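PDB 4IV6: acyl-CoA dehydrogenase FadE3 from Mycobacterium smegmatis, which belongs to the acyl-CoA dehydrogenase family of flavoproteins and binds dihydroflavine-adenine dinucleotide in a four-chain assembly. Local coordinates for residues Asp336-His341 / Tyr350-Tyr355; Leu78-Met83 / Ala260-Leu265. All coordinates share one frame; numbering follows the deposited sequence.

Interaction 1 (Asp336-His341 / Tyr350-Tyr355). With FDA (dihydroflavine-adenine dinucleotide), chain C.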
ATOM      1  N   ASP B 336       4.873  -7.345   9.483  1.00 12.86           N
ATOM      2  CA  ASP B 336       6.082  -7.756   8.753  1.00 13.20           C
ATOM      3  C   ASP B 336       7.045  -8.509   9.673  1.00 12.83           C
ATOM      4  O   ASP B 336       7.676  -9.451   9.238  1.00 12.62           O
ATOM      5  CB  ASP B 336       6.773  -6.591   8.087  1.00 13.82           C
ATOM      6  CG  ASP B 336       6.069  -6.133   6.791  1.00 15.51           C
ATOM      7  OD1 ASP B 336       5.149  -6.816   6.262  1.00 15.76           O
ATOM      8  OD2 ASP B 336       6.451  -5.058   6.304  1.00 16.07           O
ATOM      9  N   ALA B 337       7.077  -8.154  10.960  1.00 12.53           N
ATOM     10  CA  ALA B 337       7.882  -8.905  11.931  1.00 12.55           C
ATOM     11  C   ALA B 337       7.367 -10.338  12.087  1.00 12.60           C
ATOM     12  O   ALA B 337       8.169 -11.253  12.231  1.00 12.97           O
ATOM     13  CB  ALA B 337       7.950  -8.203  13.277  1.00 12.66           C
ATOM     14  N   VAL B 338       6.035 -10.529  12.019  1.00 12.38           N
ATOM     15  CA  VAL B 338       5.447 -11.853  12.037  1.00 12.50           C
ATOM     16  C   VAL B 338       5.963 -12.603  10.800  1.00 12.48           C
ATOM     17  O   VAL B 338       6.391 -13.765  10.918  1.00 12.54           O
ATOM     18  CB  VAL B 338       3.907 -11.798  12.084  1.00 12.56           C
ATOM     19  CG1 VAL B 338       3.268 -13.122  11.738  1.00 12.79           C
ATOM     20  CG2 VAL B 338       3.467 -11.387  13.475  1.00 12.77           C
ATOM     21  N   ARG B 339       5.945 -11.922   9.643  1.00 12.33           N
ATOM     22  CA  ARG B 339       6.324 -12.550   8.365  1.00 12.54           C
ATOM     23  C   ARG B 339       7.786 -13.016   8.443  1.00 12.53           C
ATOM     24  O   ARG B 339       8.137 -14.110   8.005  1.00 13.01           O
ATOM     25  CB  ARG B 339       6.209 -11.577   7.180  1.00 12.50           C
ATOM     26  CG  ARG B 339       4.809 -11.089   6.819  1.00 12.65           C
ATOM     27  CD  ARG B 339       4.943 -10.063   5.702  1.00 12.99           C
ATOM     28  NE  ARG B 339       3.755  -9.302   5.335  1.00 13.08           N
ATOM     29  CZ  ARG B 339       2.813  -9.722   4.504  1.00 13.47           C
ATOM     30  NH1 ARG B 339       2.866 -10.943   3.966  1.00 13.95           N
ATOM     31  NH2 ARG B 339       1.835  -8.900   4.161  1.00 13.38           N
ATOM     32  N   VAL B 340       8.629 -12.167   9.002  1.00 12.26           N
ATOM     33  CA  VAL B 340      10.060 -12.468   9.126  1.00 12.40           C
ATOM     34  C   VAL B 340      10.317 -13.743   9.910  1.00 12.58           C
ATOM     35  O   VAL B 340      11.285 -14.442   9.628  1.00 12.74           O
ATOM     36  CB  VAL B 340      10.844 -11.260   9.701  1.00 12.27           C
ATOM     37  CG1 VAL B 340      12.253 -11.630  10.115  1.00 12.63           C
ATOM     38  CG2 VAL B 340      10.919 -10.154   8.638  1.00 12.18           C
ATOM     39  N   HIS B 341       9.462 -14.041  10.886  1.00 12.68           N
ATOM     40  CA  HIS B 341       9.597 -15.236  11.717  1.00 13.10           C
ATOM     41  C   HIS B 341       9.025 -16.522  11.068  1.00 13.38           C
ATOM     42  O   HIS B 341       9.140 -17.630  11.625  1.00 13.95           O
ATOM     43  CB  HIS B 341       8.950 -15.003  13.092  1.00 13.20           C
ATOM     44  CG  HIS B 341       9.775 -14.166  14.018  1.00 13.37           C
ATOM     45  ND1 HIS B 341       9.885 -12.799  13.889  1.00 13.32           N
ATOM     46  CD2 HIS B 341      10.562 -14.510  15.067  1.00 13.72           C
ATOM     47  CE1 HIS B 341      10.697 -12.333  14.821  1.00 13.52           C
ATOM     48  NE2 HIS B 341      11.112 -13.352  15.553  1.00 13.81           N
ATOM     49  N   TYR B 350       6.771 -16.929  20.950  1.00 18.91           N
ATOM     50  CA  TYR B 350       7.525 -15.784  20.428  1.00 18.98           C
ATOM     51  C   TYR B 350       6.694 -14.518  20.699  1.00 17.55           C
ATOM     52  O   TYR B 350       5.502 -14.605  21.025  1.00 17.59           O
ATOM     53  CB  TYR B 350       7.794 -15.964  18.925  1.00 19.12           C
ATOM     54  CG  TYR B 350       8.747 -17.097  18.638  1.00 20.60           C
ATOM     55  CD1 TYR B 350       8.360 -18.407  18.826  1.00 20.97           C
ATOM     56  CD2 TYR B 350      10.057 -16.848  18.215  1.00 21.81           C
ATOM     57  CE1 TYR B 350       9.224 -19.446  18.598  1.00 22.38           C
ATOM     58  CE2 TYR B 350      10.952 -17.902  17.979  1.00 22.65           C
ATOM     59  CZ  TYR B 350      10.511 -19.194  18.173  1.00 23.20           C
ATOM     60  OH  TYR B 350      11.323 -20.265  17.949  1.00 25.10           O
ATOM     61  N   ASP B 351       7.324 -13.360  20.619  1.00 16.71           N
ATOM     62  CA  ASP B 351       6.707 -12.115  21.087  1.00 16.38           C
ATOM     63  C   ASP B 351       6.003 -11.326  19.976  1.00 14.94           C
ATOM     64  O   ASP B 351       5.189 -10.448  20.268  1.00 14.67           O
ATOM     65  CB  ASP B 351       7.758 -11.233  21.763  1.00 17.55           C
ATOM     66  CG  ASP B 351       8.289 -11.838  23.078  1.00 19.02           C
ATOM     67  OD1 ASP B 351       7.581 -12.656  23.701  1.00 19.75           O
ATOM     68  OD2 ASP B 351       9.410 -11.482  23.481  1.00 19.96           O
ATOM     69  N   VAL B 352       6.326 -11.614  18.718  1.00 13.99           N
ATOM     70  CA  VAL B 352       5.833 -10.800  17.624  1.00 13.35           C
ATOM     71  C   VAL B 352       4.302 -10.887  17.525  1.00 13.04           C
ATOM     72  O   VAL B 352       3.674  -9.937  17.105  1.00 12.84           O
ATOM     73  CB  VAL B 352       6.543 -11.059  16.263  1.00 13.34           C
ATOM     74  CG1 VAL B 352       7.976 -10.538  16.305  1.00 13.79           C
ATOM     75  CG2 VAL B 352       6.566 -12.543  15.882  1.00 13.46           C
ATOM     76  N   GLU B 353       3.695 -12.007  17.914  1.00 13.01           N
ATOM     77  CA  GLU B 353       2.237 -12.106  17.885  1.00 12.95           C
ATOM     78  C   GLU B 353       1.596 -11.144  18.863  1.00 13.09           C
ATOM     79  O   GLU B 353       0.541 -10.610  18.587  1.00 12.78           O
ATOM     80  CB  GLU B 353       1.747 -13.530  18.148  1.00 13.31           C
ATOM     81  CG  GLU B 353       1.981 -14.045  19.559  1.00 13.64           C
ATOM     82  CD  GLU B 353       0.852 -13.742  20.540  1.00 13.89           C
ATOM     83  OE1 GLU B 353       1.139 -13.584  21.749  1.00 13.99           O
ATOM     84  OE2 GLU B 353      -0.312 -13.695  20.111  1.00 13.81           O
ATOM     85  N   ARG B 354       2.259 -10.887  19.988  1.00 13.43           N
ATOM     86  CA  ARG B 354       1.747  -9.930  20.942  1.00 13.93           C
ATOM     87  C   ARG B 354       1.789  -8.503  20.358  1.00 13.58           C
ATOM     88  O   ARG B 354       0.826  -7.744  20.524  1.00 13.32           O
ATOM     89  CB  ARG B 354       2.532  -9.976  22.261  1.00 14.81           C
ATOM     90  CG  ARG B 354       1.894  -9.102  23.312  1.00 15.66           C
ATOM     91  CD  ARG B 354       2.841  -8.464  24.265  1.00 16.46           C
ATOM     92  NE  ARG B 354       4.078  -9.182  24.608  1.00 17.05           N
ATOM     93  CZ  ARG B 354       5.184  -8.517  24.954  1.00 17.51           C
ATOM     94  NH1 ARG B 354       5.189  -7.165  24.968  1.00 17.51           N
ATOM     95  NH2 ARG B 354       6.279  -9.172  25.303  1.00 17.98           N
ATOM     96  N   TYR B 355       2.902  -8.123  19.725  1.00 13.10           N
ATOM     97  CA  TYR B 355       2.956  -6.786  19.127  1.00 13.21           C
ATOM     98  C   TYR B 355       1.866  -6.623  18.080  1.00 12.79           C
ATOM     99  O   TYR B 355       1.293  -5.554  17.948  1.00 12.68           O
ATOM    100  CB  TYR B 355       4.329  -6.451  18.529  1.00 13.29           C
ATOM    101  CG  TYR B 355       5.502  -6.856  19.385  1.00 13.87           C
ATOM    102  CD1 TYR B 355       5.541  -6.585  20.747  1.00 14.57           C
ATOM    103  CD2 TYR B 355       6.605  -7.492  18.805  1.00 14.44           C
ATOM    104  CE1 TYR B 355       6.632  -6.966  21.522  1.00 15.40           C
ATOM    105  CE2 TYR B 355       7.683  -7.876  19.570  1.00 14.93           C
ATOM    106  CZ  TYR B 355       7.698  -7.603  20.907  1.00 15.59           C
ATOM    107  OH  TYR B 355       8.812  -7.962  21.609  1.00 17.91           O
TER
HETATM  108  PA  FDA C 401      11.668 -20.126   7.243  1.00 15.63           P
HETATM  109  O1A FDA C 401      12.562 -20.215   8.436  1.00 13.93           O
HETATM  110  O2A FDA C 401      11.858 -20.973   6.006  1.00 15.53           O
HETATM  111  O5B FDA C 401      11.636 -18.609   6.743  1.00 14.53           O
HETATM  112  C5B FDA C 401      11.683 -17.495   7.645  1.00 13.72           C
HETATM  113  C4B FDA C 401      11.477 -16.213   6.837  1.00 12.96           C
HETATM  114  O4B FDA C 401      12.472 -16.167   5.802  1.00 12.41           O
HETATM  115  C3B FDA C 401      10.131 -16.183   6.130  1.00 12.50           C
HETATM  116  O3B FDA C 401       9.777 -14.829   5.963  1.00 12.48           O
HETATM  117  C2B FDA C 401      10.467 -16.778   4.768  1.00 12.56           C
HETATM  118  O2B FDA C 401       9.555 -16.425   3.754  1.00 11.66           O
HETATM  119  C1B FDA C 401      11.836 -16.199   4.537  1.00 12.11           C
HETATM  120  N9A FDA C 401      12.634 -17.017   3.641  1.00 12.85           N
HETATM  121  C8A FDA C 401      13.168 -18.216   3.920  1.00 12.70           C
HETATM  122  N7A FDA C 401      13.858 -18.652   2.854  1.00 13.97           N
HETATM  123  C5A FDA C 401      13.771 -17.706   1.864  1.00 13.18           C
HETATM  124  C6A FDA C 401      14.240 -17.562   0.476  1.00 14.15           C
HETATM  125  N6A FDA C 401      14.994 -18.537  -0.106  1.00 14.05           N
HETATM  126  N1A FDA C 401      13.899 -16.424  -0.180  1.00 14.48           N
HETATM  127  C2A FDA C 401      13.151 -15.461   0.390  1.00 14.22           C
HETATM  128  N3A FDA C 401      12.667 -15.536   1.655  1.00 13.15           N
HETATM  129  C4A FDA C 401      12.951 -16.629   2.402  1.00 13.09           C
HETATM  130  N1  FDA C 401       3.867 -27.670   7.784  1.00 15.11           N
HETATM  131  C2  FDA C 401       3.639 -28.967   7.522  1.00 14.51           C
HETATM  132  O2  FDA C 401       4.545 -29.654   6.977  1.00 14.21           O
HETATM  133  N3  FDA C 401       2.458 -29.521   7.803  1.00 15.07           N
HETATM  134  C4  FDA C 401       1.459 -28.854   8.390  1.00 14.37           C
HETATM  135  O4  FDA C 401       0.409 -29.420   8.642  1.00 15.58           O
HETATM  136  C4X FDA C 401       1.614 -27.448   8.711  1.00 14.79           C
HETATM  137  N5  FDA C 401       0.674 -26.688   9.299  1.00 14.56           N
HETATM  138  C5X FDA C 401       1.068 -25.546   9.940  1.00 15.06           C
HETATM  139  C6  FDA C 401       0.266 -24.952  10.921  1.00 14.85           C
HETATM  140  C7  FDA C 401       0.644 -23.790  11.548  1.00 14.63           C
HETATM  141  C7M FDA C 401      -0.216 -23.179  12.615  1.00 15.03           C
HETATM  142  C8  FDA C 401       1.851 -23.189  11.203  1.00 15.13           C
HETATM  143  C8M FDA C 401       2.337 -21.919  11.810  1.00 15.37           C
HETATM  144  C9  FDA C 401       2.641 -23.740  10.232  1.00 15.33           C
HETATM  145  C9A FDA C 401       2.283 -24.928   9.608  1.00 15.36           C
HETATM  146  N10 FDA C 401       3.150 -25.512   8.627  1.00 16.43           N
HETATM  147  C10 FDA C 401       2.933 -26.878   8.356  1.00 15.13           C
HETATM  148  C1' FDA C 401       4.557 -25.093   8.599  1.00 16.65           C
HETATM  149  C2' FDA C 401       4.655 -23.981   7.577  1.00 19.87           C
HETATM  150  O2' FDA C 401       4.406 -24.464   6.250  1.00 20.37           O
HETATM  151  C3' FDA C 401       6.026 -23.322   7.760  1.00 21.81           C
HETATM  152  O3' FDA C 401       5.965 -22.427   8.900  1.00 23.43           O
HETATM  153  C4' FDA C 401       6.418 -22.553   6.526  1.00 22.38           C
HETATM  154  O4' FDA C 401       6.895 -23.508   5.601  1.00 26.56           O
HETATM  155  C5' FDA C 401       7.537 -21.541   6.753  1.00 20.67           C
HETATM  156  O5' FDA C 401       8.590 -22.189   7.390  1.00 21.10           O
HETATM  157  P   FDA C 401       9.583 -21.614   8.456  1.00 19.81           P
HETATM  158  O1P FDA C 401       8.822 -21.116   9.623  1.00 19.30           O
HETATM  159  O2P FDA C 401      10.535 -22.734   8.641  1.00 22.28           O
HETATM  160  O3P FDA C 401      10.161 -20.339   7.669  1.00 16.73           O

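Interaction 2 (Leu78-Met83 / Ala260-Leu265)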
ATOM      1  N   LEU B  78       8.704   2.305  27.721  1.00 14.86           N
ATOM      2  CA  LEU B  78       7.712   1.491  28.410  1.00 14.77           C
ATOM      3  C   LEU B  78       6.968   0.607  27.434  1.00 14.67           C
ATOM      4  O   LEU B  78       6.846  -0.617  27.658  1.00 14.31           O
ATOM      5  CB  LEU B  78       6.732   2.378  29.166  1.00 14.66           C
ATOM      6  CG  LEU B  78       7.225   3.011  30.450  1.00 15.04           C
ATOM      7  CD1 LEU B  78       6.160   3.929  30.976  1.00 15.21           C
ATOM      8  CD2 LEU B  78       7.544   1.947  31.480  1.00 15.80           C
ATOM      9  N   ALA B  79       6.490   1.219  26.345  1.00 14.45           N
ATOM     10  CA  ALA B  79       5.689   0.490  25.338  1.00 14.25           C
ATOM     11  C   ALA B  79       6.463  -0.554  24.584  1.00 14.94           C
ATOM     12  O   ALA B  79       5.907  -1.602  24.226  1.00 15.09           O
ATOM     13  CB  ALA B  79       5.010   1.442  24.368  1.00 14.30           C
ATOM     14  N   ARG B  80       7.747  -0.283  24.346  1.00 15.04           N
ATOM     15  CA  ARG B  80       8.637  -1.260  23.803  1.00 16.10           C
ATOM     16  C   ARG B  80       8.623  -2.561  24.624  1.00 16.37           C
ATOM     17  O   ARG B  80       8.549  -3.658  24.067  1.00 16.19           O
ATOM     18  CB  ARG B  80      10.032  -0.666  23.728  1.00 16.87           C
ATOM     19  CG  ARG B  80      11.126  -1.571  23.189  1.00 18.04           C
ATOM     20  CD  ARG B  80      12.466  -0.824  23.326  1.00 18.91           C
ATOM     21  NE  ARG B  80      13.557  -1.768  23.163  1.00 20.73           N
ATOM     22  CZ  ARG B  80      14.142  -2.457  24.131  1.00 20.49           C
ATOM     23  NH1 ARG B  80      15.092  -3.292  23.787  1.00 22.59           N
ATOM     24  NH2 ARG B  80      13.884  -2.257  25.414  1.00 20.50           N
ATOM     25  N   GLY B  81       8.675  -2.442  25.948  1.00 16.21           N
ATOM     26  CA  GLY B  81       8.565  -3.636  26.799  1.00 16.27           C
ATOM     27  C   GLY B  81       7.164  -4.244  26.823  1.00 15.97           C
ATOM     28  O   GLY B  81       6.986  -5.449  26.694  1.00 15.97           O
ATOM     29  N   TRP B  82       6.164  -3.402  26.992  1.00 15.61           N
ATOM     30  CA  TRP B  82       4.776  -3.851  27.075  1.00 15.54           C
ATOM     31  C   TRP B  82       3.869  -2.643  26.925  1.00 15.00           C
ATOM     32  O   TRP B  82       3.878  -1.759  27.786  1.00 15.02           O
ATOM     33  CB  TRP B  82       4.506  -4.562  28.401  1.00 16.00           C
ATOM     34  CG  TRP B  82       3.199  -5.267  28.538  1.00 16.52           C
ATOM     35  CD1 TRP B  82       2.273  -5.527  27.559  1.00 16.68           C
ATOM     36  CD2 TRP B  82       2.691  -5.866  29.734  1.00 17.15           C
ATOM     37  NE1 TRP B  82       1.230  -6.259  28.085  1.00 17.46           N
ATOM     38  CE2 TRP B  82       1.453  -6.461  29.418  1.00 17.38           C
ATOM     39  CE3 TRP B  82       3.168  -5.955  31.048  1.00 17.56           C
ATOM     40  CZ2 TRP B  82       0.683  -7.131  30.366  1.00 17.93           C
ATOM     41  CZ3 TRP B  82       2.391  -6.625  31.984  1.00 18.14           C
ATOM     42  CH2 TRP B  82       1.166  -7.201  31.631  1.00 17.97           C
ATOM     43  N   MET B  83       3.113  -2.607  25.817  1.00 14.76           N
ATOM     44  CA  MET B  83       2.267  -1.465  25.483  0.50 14.41           C
ATOM     45  C   MET B  83       1.398  -1.080  26.681  1.00 14.16           C
ATOM     46  O   MET B  83       1.207   0.105  26.975  1.00 13.38           O
ATOM     47  CB  MET B  83       1.378  -1.799  24.277  0.50 14.58           C
ATOM     48  CG  MET B  83       0.555  -0.620  23.756  0.50 14.45           C
ATOM     49  SD  MET B  83      -0.569  -1.069  22.407  0.50 14.70           S
ATOM     50  CE  MET B  83      -1.843  -1.951  23.306  0.50 14.90           C
ATOM     51  N   ALA B 260       8.971  -4.854  17.770  1.00 13.34           N
ATOM     52  CA  ALA B 260       8.763  -5.765  16.664  1.00 13.24           C
ATOM     53  C   ALA B 260       9.963  -5.754  15.697  1.00 13.11           C
ATOM     54  O   ALA B 260      10.456  -6.805  15.289  1.00 13.11           O
ATOM     55  CB  ALA B 260       7.485  -5.393  15.933  1.00 12.91           C
ATOM     56  N   PHE B 261      10.429  -4.561  15.348  1.00 13.16           N
ATOM     57  CA  PHE B 261      11.599  -4.419  14.489  1.00 13.38           C
ATOM     58  C   PHE B 261      12.867  -5.038  15.074  1.00 13.91           C
ATOM     59  O   PHE B 261      13.570  -5.783  14.377  1.00 13.66           O
ATOM     60  CB  PHE B 261      11.860  -2.960  14.131  1.00 13.43           C
ATOM     61  CG  PHE B 261      13.059  -2.782  13.242  1.00 13.68           C
ATOM     62  CD1 PHE B 261      13.023  -3.262  11.938  1.00 13.98           C
ATOM     63  CD2 PHE B 261      14.213  -2.207  13.714  1.00 14.07           C
ATOM     64  CE1 PHE B 261      14.125  -3.135  11.091  1.00 14.23           C
ATOM     65  CE2 PHE B 261      15.322  -2.068  12.875  1.00 14.70           C
ATOM     66  CZ  PHE B 261      15.275  -2.537  11.567  1.00 14.46           C
ATOM     67  N   GLU B 262      13.168  -4.760  16.338  1.00 14.34           N
ATOM     68  CA  GLU B 262      14.330  -5.402  16.976  1.00 15.10           C
ATOM     69  C   GLU B 262      14.280  -6.931  16.892  1.00 14.98           C
ATOM     70  O   GLU B 262      15.293  -7.570  16.553  1.00 14.76           O
ATOM     71  CB  GLU B 262      14.465  -4.987  18.451  1.00 16.72           C
ATOM     72  CG  GLU B 262      14.943  -3.575  18.625  1.00 17.83           C
ATOM     73  CD  GLU B 262      14.880  -3.084  20.064  1.00 19.28           C
ATOM     74  OE1 GLU B 262      14.864  -3.878  21.006  1.00 21.37           O
ATOM     75  OE2 GLU B 262      14.839  -1.879  20.261  1.00 21.23           O
ATOM     76  N   ASP B 263      13.118  -7.522  17.201  1.00 14.85           N
ATOM     77  CA  ASP B 263      12.977  -8.972  17.175  1.00 14.92           C
ATOM     78  C   ASP B 263      13.170  -9.522  15.769  1.00 13.85           C
ATOM     79  O   ASP B 263      13.834 -10.528  15.573  1.00 13.82           O
ATOM     80  CB  ASP B 263      11.614  -9.429  17.712  1.00 15.91           C
ATOM     81  CG  ASP B 263      11.507  -9.330  19.225  1.00 17.52           C
ATOM     82  OD1 ASP B 263      12.492  -8.883  19.881  1.00 18.52           O
ATOM     83  OD2 ASP B 263      10.417  -9.679  19.767  1.00 18.28           O
ATOM     84  N   ALA B 264      12.576  -8.862  14.786  1.00 13.06           N
ATOM     85  CA  ALA B 264      12.689  -9.284  13.403  1.00 12.66           C
ATOM     86  C   ALA B 264      14.143  -9.213  12.906  1.00 12.51           C
ATOM     87  O   ALA B 264      14.634 -10.132  12.270  1.00 12.38           O
ATOM     88  CB  ALA B 264      11.794  -8.428  12.541  1.00 12.46           C
ATOM     89  N   LEU B 265      14.831  -8.129  13.221  1.00 12.44           N
ATOM     90  CA  LEU B 265      16.219  -7.963  12.777  1.00 12.89           C
ATOM     91  C   LEU B 265      17.133  -8.983  13.413  1.00 13.82           C
ATOM     92  O   LEU B 265      17.956  -9.587  12.729  1.00 13.91           O
ATOM     93  CB  LEU B 265      16.710  -6.570  13.123  1.00 12.95           C
ATOM     94  CG  LEU B 265      18.140  -6.231  12.713  1.00 13.27           C
ATOM     95  CD1 LEU B 265      18.356  -6.386  11.220  1.00 12.99           C
ATOM     96  CD2 LEU B 265      18.412  -4.790  13.126  1.00 13.50           C
TER

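Interaction 1 (Asp336-His341 / Tyr350-Tyr355)
Val352 wedges its two methyls between the last turn of helix 316-340 and the ring of His341. CG2 lies over one face of the imidazole, 4.1 Å from the ring centroid and 21° off the normal, a CH-pi contact displaced toward the rim. CG1, set anti to the carbonyl carbon (chi1 -70°), reaches two neighbours: Val352 CG1 is 3.6 Å from His341 CE1 and 3.8 Å from Ala337 CB. Val338 adds to the packing, its CG2 meeting Val352 CG2 at 4.1 Å. This is the tight, buried part, and it holds the helix end against the start of helix 352-364 across an eight-residue connection without helix or strand. Toward Tyr350 the packing thins and exposure increases: the approach is a single one, His341 CD2 lying 4.0 Å from Tyr350 CD2, with the two side chains set obliquely. Tyr267 of helix 234-270 stacks on the imidazole as well, and Val338 also packs on Val364 of the second subunit. The imidazole is held at its edge by its own helix: His341 ND1 donates to Ala337 O at 2.8 Å, nearly straight at 164°, with the acceptor in the ring plane and the donor tilted from the carbonyl plane. Two residues before His341, O3B of dihydroflavine-adenine dinucleotide donates to Arg339 O at 2.7 Å. Contact between the segments is thus apolar, while the imidazole N-H is spent on Ala337 O and the Arg339 carbonyl on dihydroflavine-adenine dinucleotide.

Interaction 2 (Leu78-Met83 / Ala260-Leu265)
Arg80 meets Glu262 side-on, offering NE and one terminal nitrogen to the two carboxylate oxygens. The straighter bond runs from Arg80 NE to Glu262 OE2, 3.2 Å at 169°, reaching the oxygen on its syn side but tilted out of the carboxylate plane. The shorter one, from Arg80 NH1 to Glu262 OE1, measures 2.9 Å and uses the syn lone pair; a weak third bond joins NE to OE1. Both oxygens stay near the guanidinium plane, although the two flat groups are turned 45° against each other. Arg80 NH2 is taken by Glu23 of helix 9-26 in a second direct salt bridge, giving the guanidinium a second carboxylate. Arg80 reaches across because CG stands anti to the backbone N (chi1 179°) and the chain stays extended to NE, while Glu262 also extends beyond CG and meets it at about a right angle. The salt bridge to Glu262 joins helix 68-81, in the N-terminal helical domain of the acyl-CoA dehydrogenase fold, to the long helix 234-270 of the C-terminal one. Farther out, His19 and Val22 of helix 9-26 pack on the arginine, and Arg258 makes a long, weak ion pair with Glu262 OE2.

How the interactions relate
From the N terminus the chain reaches helix 68-81 after helices 9-26, 30-35 and 41-50, and interaction 2 closes when helix 234-270 returns to it 177 residues later, after the strands of the middle domain. Interaction 1 follows in series, neither nested nor crossed: it closes the short connection between helix 316-340 and helix 352-364. The one joins distant N- and C-terminal helical parts, the other two successive C-terminal helices. The centres of interactions 1 and 2 are about 10 Å apart, and the two touch directly. Tyr355 OH and Asp263 OD2, at 3.0 Å, probably share a hydrogen bond, as do Arg354 NH1 and Gly81 O, so helix 352-364 touches both partners of interaction 2.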